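Local coordinates for protein oxidized polyvinyl alcohol hydrolase (Sphingopyxis, PDB 3WLA) that hydrolyses beta-diketones such as 4,6-nonanedione and cleaves oxidized polyvinyl alcohol in the second step of polyvinyl alcohol degradation, at residues L225-G239 with Y267-A281. Sequence-based numbering, arbitrary orientation.
Sequences LPSKLDPMVVITVWG and YFSSISNVVHVACSA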
ATOM      1  N   LEU A 225      -1.060  -9.335  15.279  1.00 31.47           N
ATOM      2  CA  LEU A 225      -0.781  -9.579  13.871  1.00 32.56           C
ATOM      3  C   LEU A 225      -0.952 -11.093  13.571  1.00 34.43           C
ATOM      4  O   LEU A 225      -0.646 -11.952  14.414  1.00 33.77           O
ATOM      5  CB  LEU A 225       0.659  -9.221  13.561  1.00 30.85           C
ATOM      6  CG  LEU A 225       1.032  -7.741  13.584  1.00 30.75           C
ATOM      7  CD1 LEU A 225       2.512  -7.608  13.297  1.00 30.95           C
ATOM      8  CD2 LEU A 225       0.205  -7.004  12.560  1.00 30.55           C
ATOM      9  N   PRO A 226      -1.395 -11.425  12.358  1.00 34.68           N
ATOM     10  CA  PRO A 226      -1.591 -12.816  11.939  1.00 33.63           C
ATOM     11  C   PRO A 226      -0.307 -13.665  12.016  1.00 35.28           C
ATOM     12  O   PRO A 226       0.802 -13.209  11.668  1.00 31.85           O
ATOM     13  CB  PRO A 226      -2.070 -12.684  10.492  1.00 33.07           C
ATOM     14  CG  PRO A 226      -2.798 -11.368  10.471  1.00 33.97           C
ATOM     15  CD  PRO A 226      -1.894 -10.473  11.340  1.00 34.45           C
ATOM     16  N   SER A 227      -0.472 -14.917  12.455  1.00 34.82           N
ATOM     17  CA  SER A 227       0.670 -15.829  12.508  1.00 36.69           C
ATOM     18  C   SER A 227       0.770 -16.475  11.118  1.00 36.02           C
ATOM     19  O   SER A 227       1.747 -17.136  10.789  1.00 36.98           O
ATOM     20  CB  SER A 227       0.440 -16.894  13.588  1.00 38.24           C
ATOM     21  OG  SER A 227      -0.879 -17.398  13.465  1.00 40.53           O
ATOM     22  N   LYS A 228      -0.252 -16.269  10.297  1.00 36.05           N
ATOM     23  CA  LYS A 228      -0.230 -16.782   8.953  1.00 36.91           C
ATOM     24  C   LYS A 228      -1.036 -15.922   7.968  1.00 35.74           C
ATOM     25  O   LYS A 228      -2.006 -15.232   8.343  1.00 34.32           O
ATOM     26  CB  LYS A 228      -0.784 -18.197   8.949  1.00 41.68           C
ATOM     27  CG  LYS A 228      -2.166 -18.235   9.451  1.00 44.59           C
ATOM     28  CD  LYS A 228      -2.507 -19.638   9.901  1.00 49.45           C
ATOM     29  CE  LYS A 228      -3.685 -19.588  10.884  1.00 52.18           C
ATOM     30  NZ  LYS A 228      -3.383 -18.878  12.204  1.00 54.18           N
ATOM     31  N   LEU A 229      -0.630 -15.969   6.702  1.00 34.73           N
ATOM     32  CA  LEU A 229      -1.339 -15.228   5.652  1.00 33.71           C
ATOM     33  C   LEU A 229      -1.384 -16.095   4.395  1.00 33.40           C
ATOM     34  O   LEU A 229      -0.611 -17.053   4.262  1.00 33.33           O
ATOM     35  CB  LEU A 229      -0.599 -13.921   5.293  1.00 31.52           C
ATOM     36  CG  LEU A 229      -0.298 -12.900   6.395  1.00 32.35           C
ATOM     37  CD1 LEU A 229       0.729 -11.917   5.813  1.00 32.73           C
ATOM     38  CD2 LEU A 229      -1.593 -12.192   6.872  1.00 29.70           C
ATOM     39  N   ASP A 230      -2.279 -15.731   3.486  1.00 32.48           N
ATOM     40  CA  ASP A 230      -2.417 -16.386   2.194  1.00 34.37           C
ATOM     41  C   ASP A 230      -1.103 -16.021   1.443  1.00 35.41           C
ATOM     42  O   ASP A 230      -0.487 -14.999   1.773  1.00 36.61           O
ATOM     43  CB  ASP A 230      -3.606 -15.776   1.484  1.00 36.24           C
ATOM     44  CG  ASP A 230      -4.345 -16.781   0.615  1.00 40.80           C
ATOM     45  OD1 ASP A 230      -4.791 -17.796   1.191  1.00 40.74           O
ATOM     46  OD2 ASP A 230      -4.477 -16.549  -0.631  1.00 41.92           O
ATOM     47  N   PRO A 231      -0.681 -16.811   0.417  1.00 34.13           N
ATOM     48  CA  PRO A 231       0.550 -16.579  -0.365  1.00 32.56           C
ATOM     49  C   PRO A 231       0.573 -15.221  -1.075  1.00 30.65           C
ATOM     50  O   PRO A 231      -0.421 -14.821  -1.721  1.00 27.33           O
ATOM     51  CB  PRO A 231       0.557 -17.738  -1.360  1.00 32.37           C
ATOM     52  CG  PRO A 231      -0.150 -18.773  -0.648  1.00 33.71           C
ATOM     53  CD  PRO A 231      -1.349 -18.017  -0.097  1.00 34.69           C
ATOM     54  N   MET A 232       1.714 -14.541  -0.958  1.00 28.63           N
ATOM     55  CA  MET A 232       1.896 -13.206  -1.558  1.00 28.70           C
ATOM     56  C   MET A 232       3.344 -12.869  -1.781  1.00 27.91           C
ATOM     57  O   MET A 232       4.247 -13.527  -1.226  1.00 28.89           O
ATOM     58  CB  MET A 232       1.358 -12.083  -0.634  1.00 26.30           C
ATOM     59  CG  MET A 232      -0.141 -11.969  -0.438  1.00 24.41           C
ATOM     60  SD  MET A 232      -0.604 -10.586   0.647  1.00 26.94           S
ATOM     61  CE  MET A 232       0.237 -10.953   2.261  1.00 24.97           C
ATOM     62  N   VAL A 233       3.558 -11.822  -2.590  1.00 25.97           N
ATOM     63  CA  VAL A 233       4.896 -11.260  -2.810  1.00 26.59           C
ATOM     64  C   VAL A 233       4.756  -9.755  -2.402  1.00 27.22           C
ATOM     65  O   VAL A 233       3.803  -9.053  -2.806  1.00 24.45           O
ATOM     66  CB  VAL A 233       5.371 -11.412  -4.281  1.00 25.52           C
ATOM     67  CG1 VAL A 233       4.371 -10.926  -5.206  1.00 27.42           C
ATOM     68  CG2 VAL A 233       6.672 -10.707  -4.484  1.00 26.33           C
ATOM     69  N   VAL A 234       5.665  -9.288  -1.561  1.00 24.48           N
ATOM     70  CA  VAL A 234       5.607  -7.897  -1.075  1.00 25.41           C
ATOM     71  C   VAL A 234       6.937  -7.184  -1.261  1.00 25.47           C
ATOM     72  O   VAL A 234       8.008  -7.699  -0.842  1.00 25.29           O
ATOM     73  CB  VAL A 234       5.200  -7.885   0.410  1.00 25.43           C
ATOM     74  CG1 VAL A 234       5.159  -6.403   0.976  1.00 27.50           C
ATOM     75  CG2 VAL A 234       3.845  -8.571   0.567  1.00 26.05           C
ATOM     76  N   ILE A 235       6.894  -6.025  -1.927  1.00 24.42           N
ATOM     77  CA  ILE A 235       8.093  -5.227  -2.146  1.00 24.37           C
ATOM     78  C   ILE A 235       7.970  -3.980  -1.283  1.00 25.31           C
ATOM     79  O   ILE A 235       7.141  -3.109  -1.567  1.00 26.03           O
ATOM     80  CB  ILE A 235       8.242  -4.816  -3.630  1.00 24.45           C
ATOM     81  CG1 ILE A 235       8.404  -6.068  -4.503  1.00 24.94           C
ATOM     82  CG2 ILE A 235       9.409  -3.879  -3.793  1.00 25.34           C
ATOM     83  CD1 ILE A 235       8.356  -5.811  -5.948  1.00 24.20           C
ATOM     84  N   THR A 236       8.775  -3.882  -0.226  1.00 24.57           N
ATOM     85  CA  THR A 236       8.726  -2.714   0.672  1.00 25.22           C
ATOM     86  C   THR A 236       9.788  -1.768   0.164  1.00 26.15           C
ATOM     87  O   THR A 236      10.905  -2.204  -0.135  1.00 25.95           O
ATOM     88  CB  THR A 236       9.051  -3.089   2.139  1.00 24.42           C
ATOM     89  OG1 THR A 236       8.006  -3.896   2.658  1.00 28.08           O
ATOM     90  CG2 THR A 236       9.123  -1.832   3.009  1.00 26.32           C
ATOM     91  N   VAL A 237       9.452  -0.479   0.037  1.00 24.73           N
ATOM     92  CA  VAL A 237      10.435   0.465  -0.458  1.00 22.28           C
ATOM     93  C   VAL A 237      10.688   1.554   0.605  1.00 22.92           C
ATOM     94  O   VAL A 237       9.744   2.136   1.149  1.00 22.98           O
ATOM     95  CB  VAL A 237       9.972   1.108  -1.800  1.00 22.12           C
ATOM     96  CG1 VAL A 237      10.926   2.169  -2.228  1.00 19.08           C
ATOM     97  CG2 VAL A 237       9.822   0.054  -2.895  1.00 21.86           C
ATOM     98  N   TRP A 238      11.975   1.793   0.917  1.00 21.89           N
ATOM     99  CA  TRP A 238      12.412   2.816   1.849  1.00 20.77           C
ATOM    100  C   TRP A 238      13.181   3.853   1.022  1.00 22.38           C
ATOM    101  O   TRP A 238      14.014   3.479   0.169  1.00 24.40           O
ATOM    102  CB  TRP A 238      13.373   2.216   2.878  1.00 23.93           C
ATOM    103  CG  TRP A 238      14.015   3.204   3.786  1.00 22.63           C
ATOM    104  CD1 TRP A 238      13.390   4.068   4.651  1.00 24.27           C
ATOM    105  CD2 TRP A 238      15.423   3.299   4.072  1.00 23.74           C
ATOM    106  NE1 TRP A 238      14.327   4.677   5.480  1.00 22.24           N
ATOM    107  CE2 TRP A 238      15.573   4.226   5.145  1.00 22.78           C
ATOM    108  CE3 TRP A 238      16.566   2.676   3.531  1.00 24.79           C
ATOM    109  CZ2 TRP A 238      16.819   4.549   5.700  1.00 24.87           C
ATOM    110  CZ3 TRP A 238      17.816   2.988   4.076  1.00 25.57           C
ATOM    111  CH2 TRP A 238      17.927   3.922   5.157  1.00 24.81           C
ATOM    112  N   GLY A 239      12.963   5.141   1.283  1.00 22.97           N
ATOM    113  CA  GLY A 239      13.638   6.171   0.465  1.00 24.35           C
ATOM    114  C   GLY A 239      14.960   6.710   1.022  1.00 25.47           C
ATOM    115  O   GLY A 239      15.434   7.780   0.603  1.00 26.69           O
ATOM    116  N   TYR A 267       8.281  -8.530   9.744  1.00 28.42           N
ATOM    117  CA  TYR A 267       7.055  -9.306   9.799  1.00 27.60           C
ATOM    118  C   TYR A 267       6.789 -10.161   8.544  1.00 27.62           C
ATOM    119  O   TYR A 267       6.583 -11.382   8.645  1.00 25.65           O
ATOM    120  CB  TYR A 267       5.853  -8.382  10.017  1.00 26.97           C
ATOM    121  CG  TYR A 267       4.569  -9.137   9.926  1.00 28.00           C
ATOM    122  CD1 TYR A 267       4.087  -9.856  11.021  1.00 27.34           C
ATOM    123  CD2 TYR A 267       3.873  -9.223   8.715  1.00 28.48           C
ATOM    124  CE1 TYR A 267       2.924 -10.663  10.918  1.00 30.78           C
ATOM    125  CE2 TYR A 267       2.707 -10.030   8.582  1.00 30.32           C
ATOM    126  CZ  TYR A 267       2.238 -10.746   9.690  1.00 30.93           C
ATOM    127  OH  TYR A 267       1.094 -11.515   9.569  1.00 31.81           O
ATOM    128  N   PHE A 268       6.765  -9.524   7.366  1.00 26.20           N
ATOM    129  CA  PHE A 268       6.518 -10.247   6.124  1.00 27.23           C
ATOM    130  C   PHE A 268       7.622 -11.287   5.817  1.00 28.32           C
ATOM    131  O   PHE A 268       7.377 -12.348   5.211  1.00 28.40           O
ATOM    132  CB  PHE A 268       6.417  -9.262   4.969  1.00 27.37           C
ATOM    133  CG  PHE A 268       5.164  -8.455   4.982  1.00 28.91           C
ATOM    134  CD1 PHE A 268       3.923  -9.077   4.913  1.00 26.77           C
ATOM    135  CD2 PHE A 268       5.227  -7.059   5.009  1.00 29.44           C
ATOM    136  CE1 PHE A 268       2.750  -8.347   4.854  1.00 27.79           C
ATOM    137  CE2 PHE A 268       4.042  -6.299   4.954  1.00 28.72           C
ATOM    138  CZ  PHE A 268       2.799  -6.948   4.871  1.00 30.47           C
ATOM    139  N   SER A 269       8.848 -10.976   6.225  1.00 29.88           N
ATOM    140  CA  SER A 269       9.930 -11.915   5.994  1.00 31.49           C
ATOM    141  C   SER A 269       9.769 -13.131   6.919  1.00 32.22           C
ATOM    142  O   SER A 269      10.388 -14.162   6.687  1.00 33.55           O
ATOM    143  CB  SER A 269      11.286 -11.253   6.279  1.00 31.65           C
ATOM    144  OG  SER A 269      11.649 -10.352   5.238  1.00 34.19           O
ATOM    145  N   SER A 270       8.984 -12.982   7.984  1.00 32.41           N
ATOM    146  CA  SER A 270       8.812 -14.057   8.933  1.00 34.32           C
ATOM    147  C   SER A 270       7.674 -14.983   8.575  1.00 36.12           C
ATOM    148  O   SER A 270       7.507 -16.015   9.245  1.00 35.98           O
ATOM    149  CB  SER A 270       8.561 -13.524  10.323  1.00 33.28           C
ATOM    150  OG  SER A 270       7.227 -13.072  10.435  1.00 32.28           O
ATOM    151  N   ILE A 271       6.892 -14.628   7.548  1.00 34.65           N
ATOM    152  CA  ILE A 271       5.774 -15.448   7.127  1.00 35.53           C
ATOM    153  C   ILE A 271       6.274 -16.299   5.956  1.00 36.71           C
ATOM    154  O   ILE A 271       6.510 -15.809   4.849  1.00 34.37           O
ATOM    155  CB  ILE A 271       4.582 -14.583   6.699  1.00 36.05           C
ATOM    156  CG1 ILE A 271       4.171 -13.634   7.839  1.00 36.23           C
ATOM    157  CG2 ILE A 271       3.443 -15.466   6.257  1.00 34.33           C
ATOM    158  CD1 ILE A 271       3.553 -14.278   9.102  1.00 38.89           C
ATOM    159  N   SER A 272       6.447 -17.594   6.217  1.00 37.35           N
ATOM    160  CA  SER A 272       6.998 -18.496   5.225  1.00 38.63           C
ATOM    161  C   SER A 272       6.400 -18.534   3.841  1.00 37.88           C
ATOM    162  O   SER A 272       7.157 -18.669   2.892  1.00 38.31           O
ATOM    163  CB  SER A 272       7.071 -19.951   5.758  1.00 40.24           C
ATOM    164  OG  SER A 272       5.953 -20.297   6.568  1.00 40.48           O
ATOM    165  N   ASN A 273       5.079 -18.421   3.702  1.00 36.96           N
ATOM    166  CA  ASN A 273       4.504 -18.497   2.358  1.00 36.20           C
ATOM    167  C   ASN A 273       4.428 -17.135   1.657  1.00 35.95           C
ATOM    168  O   ASN A 273       3.835 -17.024   0.578  1.00 36.26           O
ATOM    169  CB  ASN A 273       3.135 -19.200   2.374  1.00 36.40           C
ATOM    170  CG  ASN A 273       2.078 -18.404   3.099  1.00 36.98           C
ATOM    171  OD1 ASN A 273       2.389 -17.644   4.035  1.00 37.24           O
ATOM    172  ND2 ASN A 273       0.811 -18.590   2.701  1.00 35.80           N
ATOM    173  N   VAL A 274       5.045 -16.118   2.270  1.00 34.78           N
ATOM    174  CA  VAL A 274       5.104 -14.772   1.674  1.00 34.37           C
ATOM    175  C   VAL A 274       6.555 -14.402   1.270  1.00 33.75           C
ATOM    176  O   VAL A 274       7.488 -14.526   2.064  1.00 36.48           O
ATOM    177  CB  VAL A 274       4.566 -13.678   2.643  1.00 33.58           C
ATOM    178  CG1 VAL A 274       4.891 -12.280   2.077  1.00 34.56           C
ATOM    179  CG2 VAL A 274       3.057 -13.791   2.814  1.00 32.69           C
ATOM    180  N   VAL A 275       6.756 -14.004   0.028  1.00 30.17           N
ATOM    181  CA  VAL A 275       8.057 -13.569  -0.411  1.00 28.89           C
ATOM    182  C   VAL A 275       8.095 -12.041  -0.124  1.00 30.24           C
ATOM    183  O   VAL A 275       7.140 -11.295  -0.463  1.00 28.23           O
ATOM    184  CB  VAL A 275       8.241 -13.827  -1.925  1.00 30.03           C
ATOM    185  CG1 VAL A 275       9.427 -13.061  -2.476  1.00 29.83           C
ATOM    186  CG2 VAL A 275       8.458 -15.301  -2.161  1.00 31.75           C
ATOM    187  N   HIS A 276       9.148 -11.597   0.559  1.00 28.51           N
ATOM    188  CA  HIS A 276       9.327 -10.168   0.861  1.00 28.95           C
ATOM    189  C   HIS A 276      10.594  -9.702   0.204  1.00 27.79           C
ATOM    190  O   HIS A 276      11.611 -10.410   0.226  1.00 29.26           O
ATOM    191  CB  HIS A 276       9.404  -9.908   2.390  1.00 30.02           C
ATOM    192  CG  HIS A 276       9.520  -8.448   2.722  1.00 28.93           C
ATOM    193  ND1 HIS A 276      10.738  -7.819   2.871  1.00 26.64           N
ATOM    194  CD2 HIS A 276       8.584  -7.465   2.729  1.00 26.59           C
ATOM    195  CE1 HIS A 276      10.545  -6.505   2.938  1.00 29.11           C
ATOM    196  NE2 HIS A 276       9.246  -6.267   2.846  1.00 25.12           N
ATOM    197  N   VAL A 277      10.534  -8.529  -0.427  1.00 27.54           N
ATOM    198  CA  VAL A 277      11.675  -7.929  -1.084  1.00 26.02           C
ATOM    199  C   VAL A 277      11.869  -6.552  -0.430  1.00 27.34           C
ATOM    200  O   VAL A 277      10.920  -5.739  -0.333  1.00 24.04           O
ATOM    201  CB  VAL A 277      11.459  -7.769  -2.615  1.00 27.47           C
ATOM    202  CG1 VAL A 277      12.673  -7.048  -3.267  1.00 27.86           C
ATOM    203  CG2 VAL A 277      11.293  -9.124  -3.275  1.00 29.00           C
ATOM    204  N   ALA A 278      13.079  -6.318   0.071  1.00 25.84           N
ATOM    205  CA  ALA A 278      13.423  -5.062   0.731  1.00 27.38           C
ATOM    206  C   ALA A 278      14.239  -4.207  -0.221  1.00 28.61           C
ATOM    207  O   ALA A 278      15.387  -4.535  -0.518  1.00 28.54           O
ATOM    208  CB  ALA A 278      14.204  -5.307   2.007  1.00 26.88           C
ATOM    209  N   CYS A 279      13.636  -3.106  -0.681  1.00 28.17           N
ATOM    210  CA  CYS A 279      14.269  -2.191  -1.619  1.00 28.40           C
ATOM    211  C   CYS A 279      14.625  -0.880  -0.966  1.00 27.60           C
ATOM    212  O   CYS A 279      13.792  -0.262  -0.297  1.00 25.70           O
ATOM    213  CB  CYS A 279      13.369  -1.885  -2.819  1.00 31.71           C
ATOM    214  SG  CYS A 279      13.239  -3.233  -4.047  1.00 38.65           S
ATOM    215  N   SER A 280      15.878  -0.472  -1.160  1.00 26.09           N
ATOM    216  CA  SER A 280      16.380   0.753  -0.575  1.00 25.19           C
ATOM    217  C   SER A 280      16.657   1.684  -1.728  1.00 24.06           C
ATOM    218  O   SER A 280      17.236   1.288  -2.721  1.00 24.88           O
ATOM    219  CB  SER A 280      17.654   0.484   0.244  1.00 24.95           C
ATOM    220  OG  SER A 280      17.343  -0.354   1.358  1.00 25.13           O
ATOM    221  N   ALA A 281      16.201   2.927  -1.592  1.00 24.72           N
ATOM    222  CA  ALA A 281      16.365   3.941  -2.651  1.00 24.10           C
ATOM    223  C   ALA A 281      16.886   5.204  -1.944  1.00 22.88           C
ATOM    224  O   ALA A 281      17.139   5.172  -0.749  1.00 21.71           O
ATOM    225  CB  ALA A 281      14.971   4.180  -3.359  1.00 22.59           C
TER
HETATM  226  O   HOH W   1       1.365 -18.169   6.402  1.00 32.29           O
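Tyr267 pushes its ring into a hollow made by Leu225, Pro226 and Leu229. Its CG stands anti to the backbone N (chi1 174°), which sends the phenol across to the 225-231 loop. Leu225 CD1 rests against Tyr267 CD1 at 3.6 Å, and Leu229 CD1 meets the ring edge at CE2. The Tyr267 hydroxyl gives a hydrogen bond to the Pro226 carbonyl (OH to O 2.7 Å). That oxygen lies in the ring plane, but the donor is tilted 30° from the carbonyl plane. With an alanine in this place the hollow between Leu225 and Leu229 would probably be left unfilled, and Pro226 O would lose this donor. The Leu229 methyl CD1 is itself a bump, set among Tyr267, Phe268, Ile271 and Val274. Val234 CG1 sits 4.0 Å above one face of the Phe268 ring, and Tyr267 CD2 lies over the opposite face; both are displaced toward the rim.

Past these residues, strands 232-238 and 274-280 run side by side in parallel near one edge of the alpha/beta-hydrolase sheet, between strands 181-185 and 325-328, joined by backbone hydrogen bonds. Helix 257-269 lies in the connection, making a beta-alpha-beta crossover. On the sheet face bearing Val234 and Thr236, Thr236 OG1 meets the edge of the His276 ring, in its plane, and is hydrogen-bonded to NE2 at 2.7 Å. His276 ND1 bonds Gly329 O, so both ring nitrogens are engaged. On the other face, Ile235 CG2 packs on Cys279 SG at 3.9 Å; this sulfur forms the disulfide with Cys326.

Where the chain enters strand 274-280, Asn273 turns its amide back to the loop. Asn273 ND2 donates to Leu229 O at 2.6 Å, in the plane of its own amide, with Pro231 CG crossing close to ND2. A water bridges Asn273 OD1 and Leu229 N.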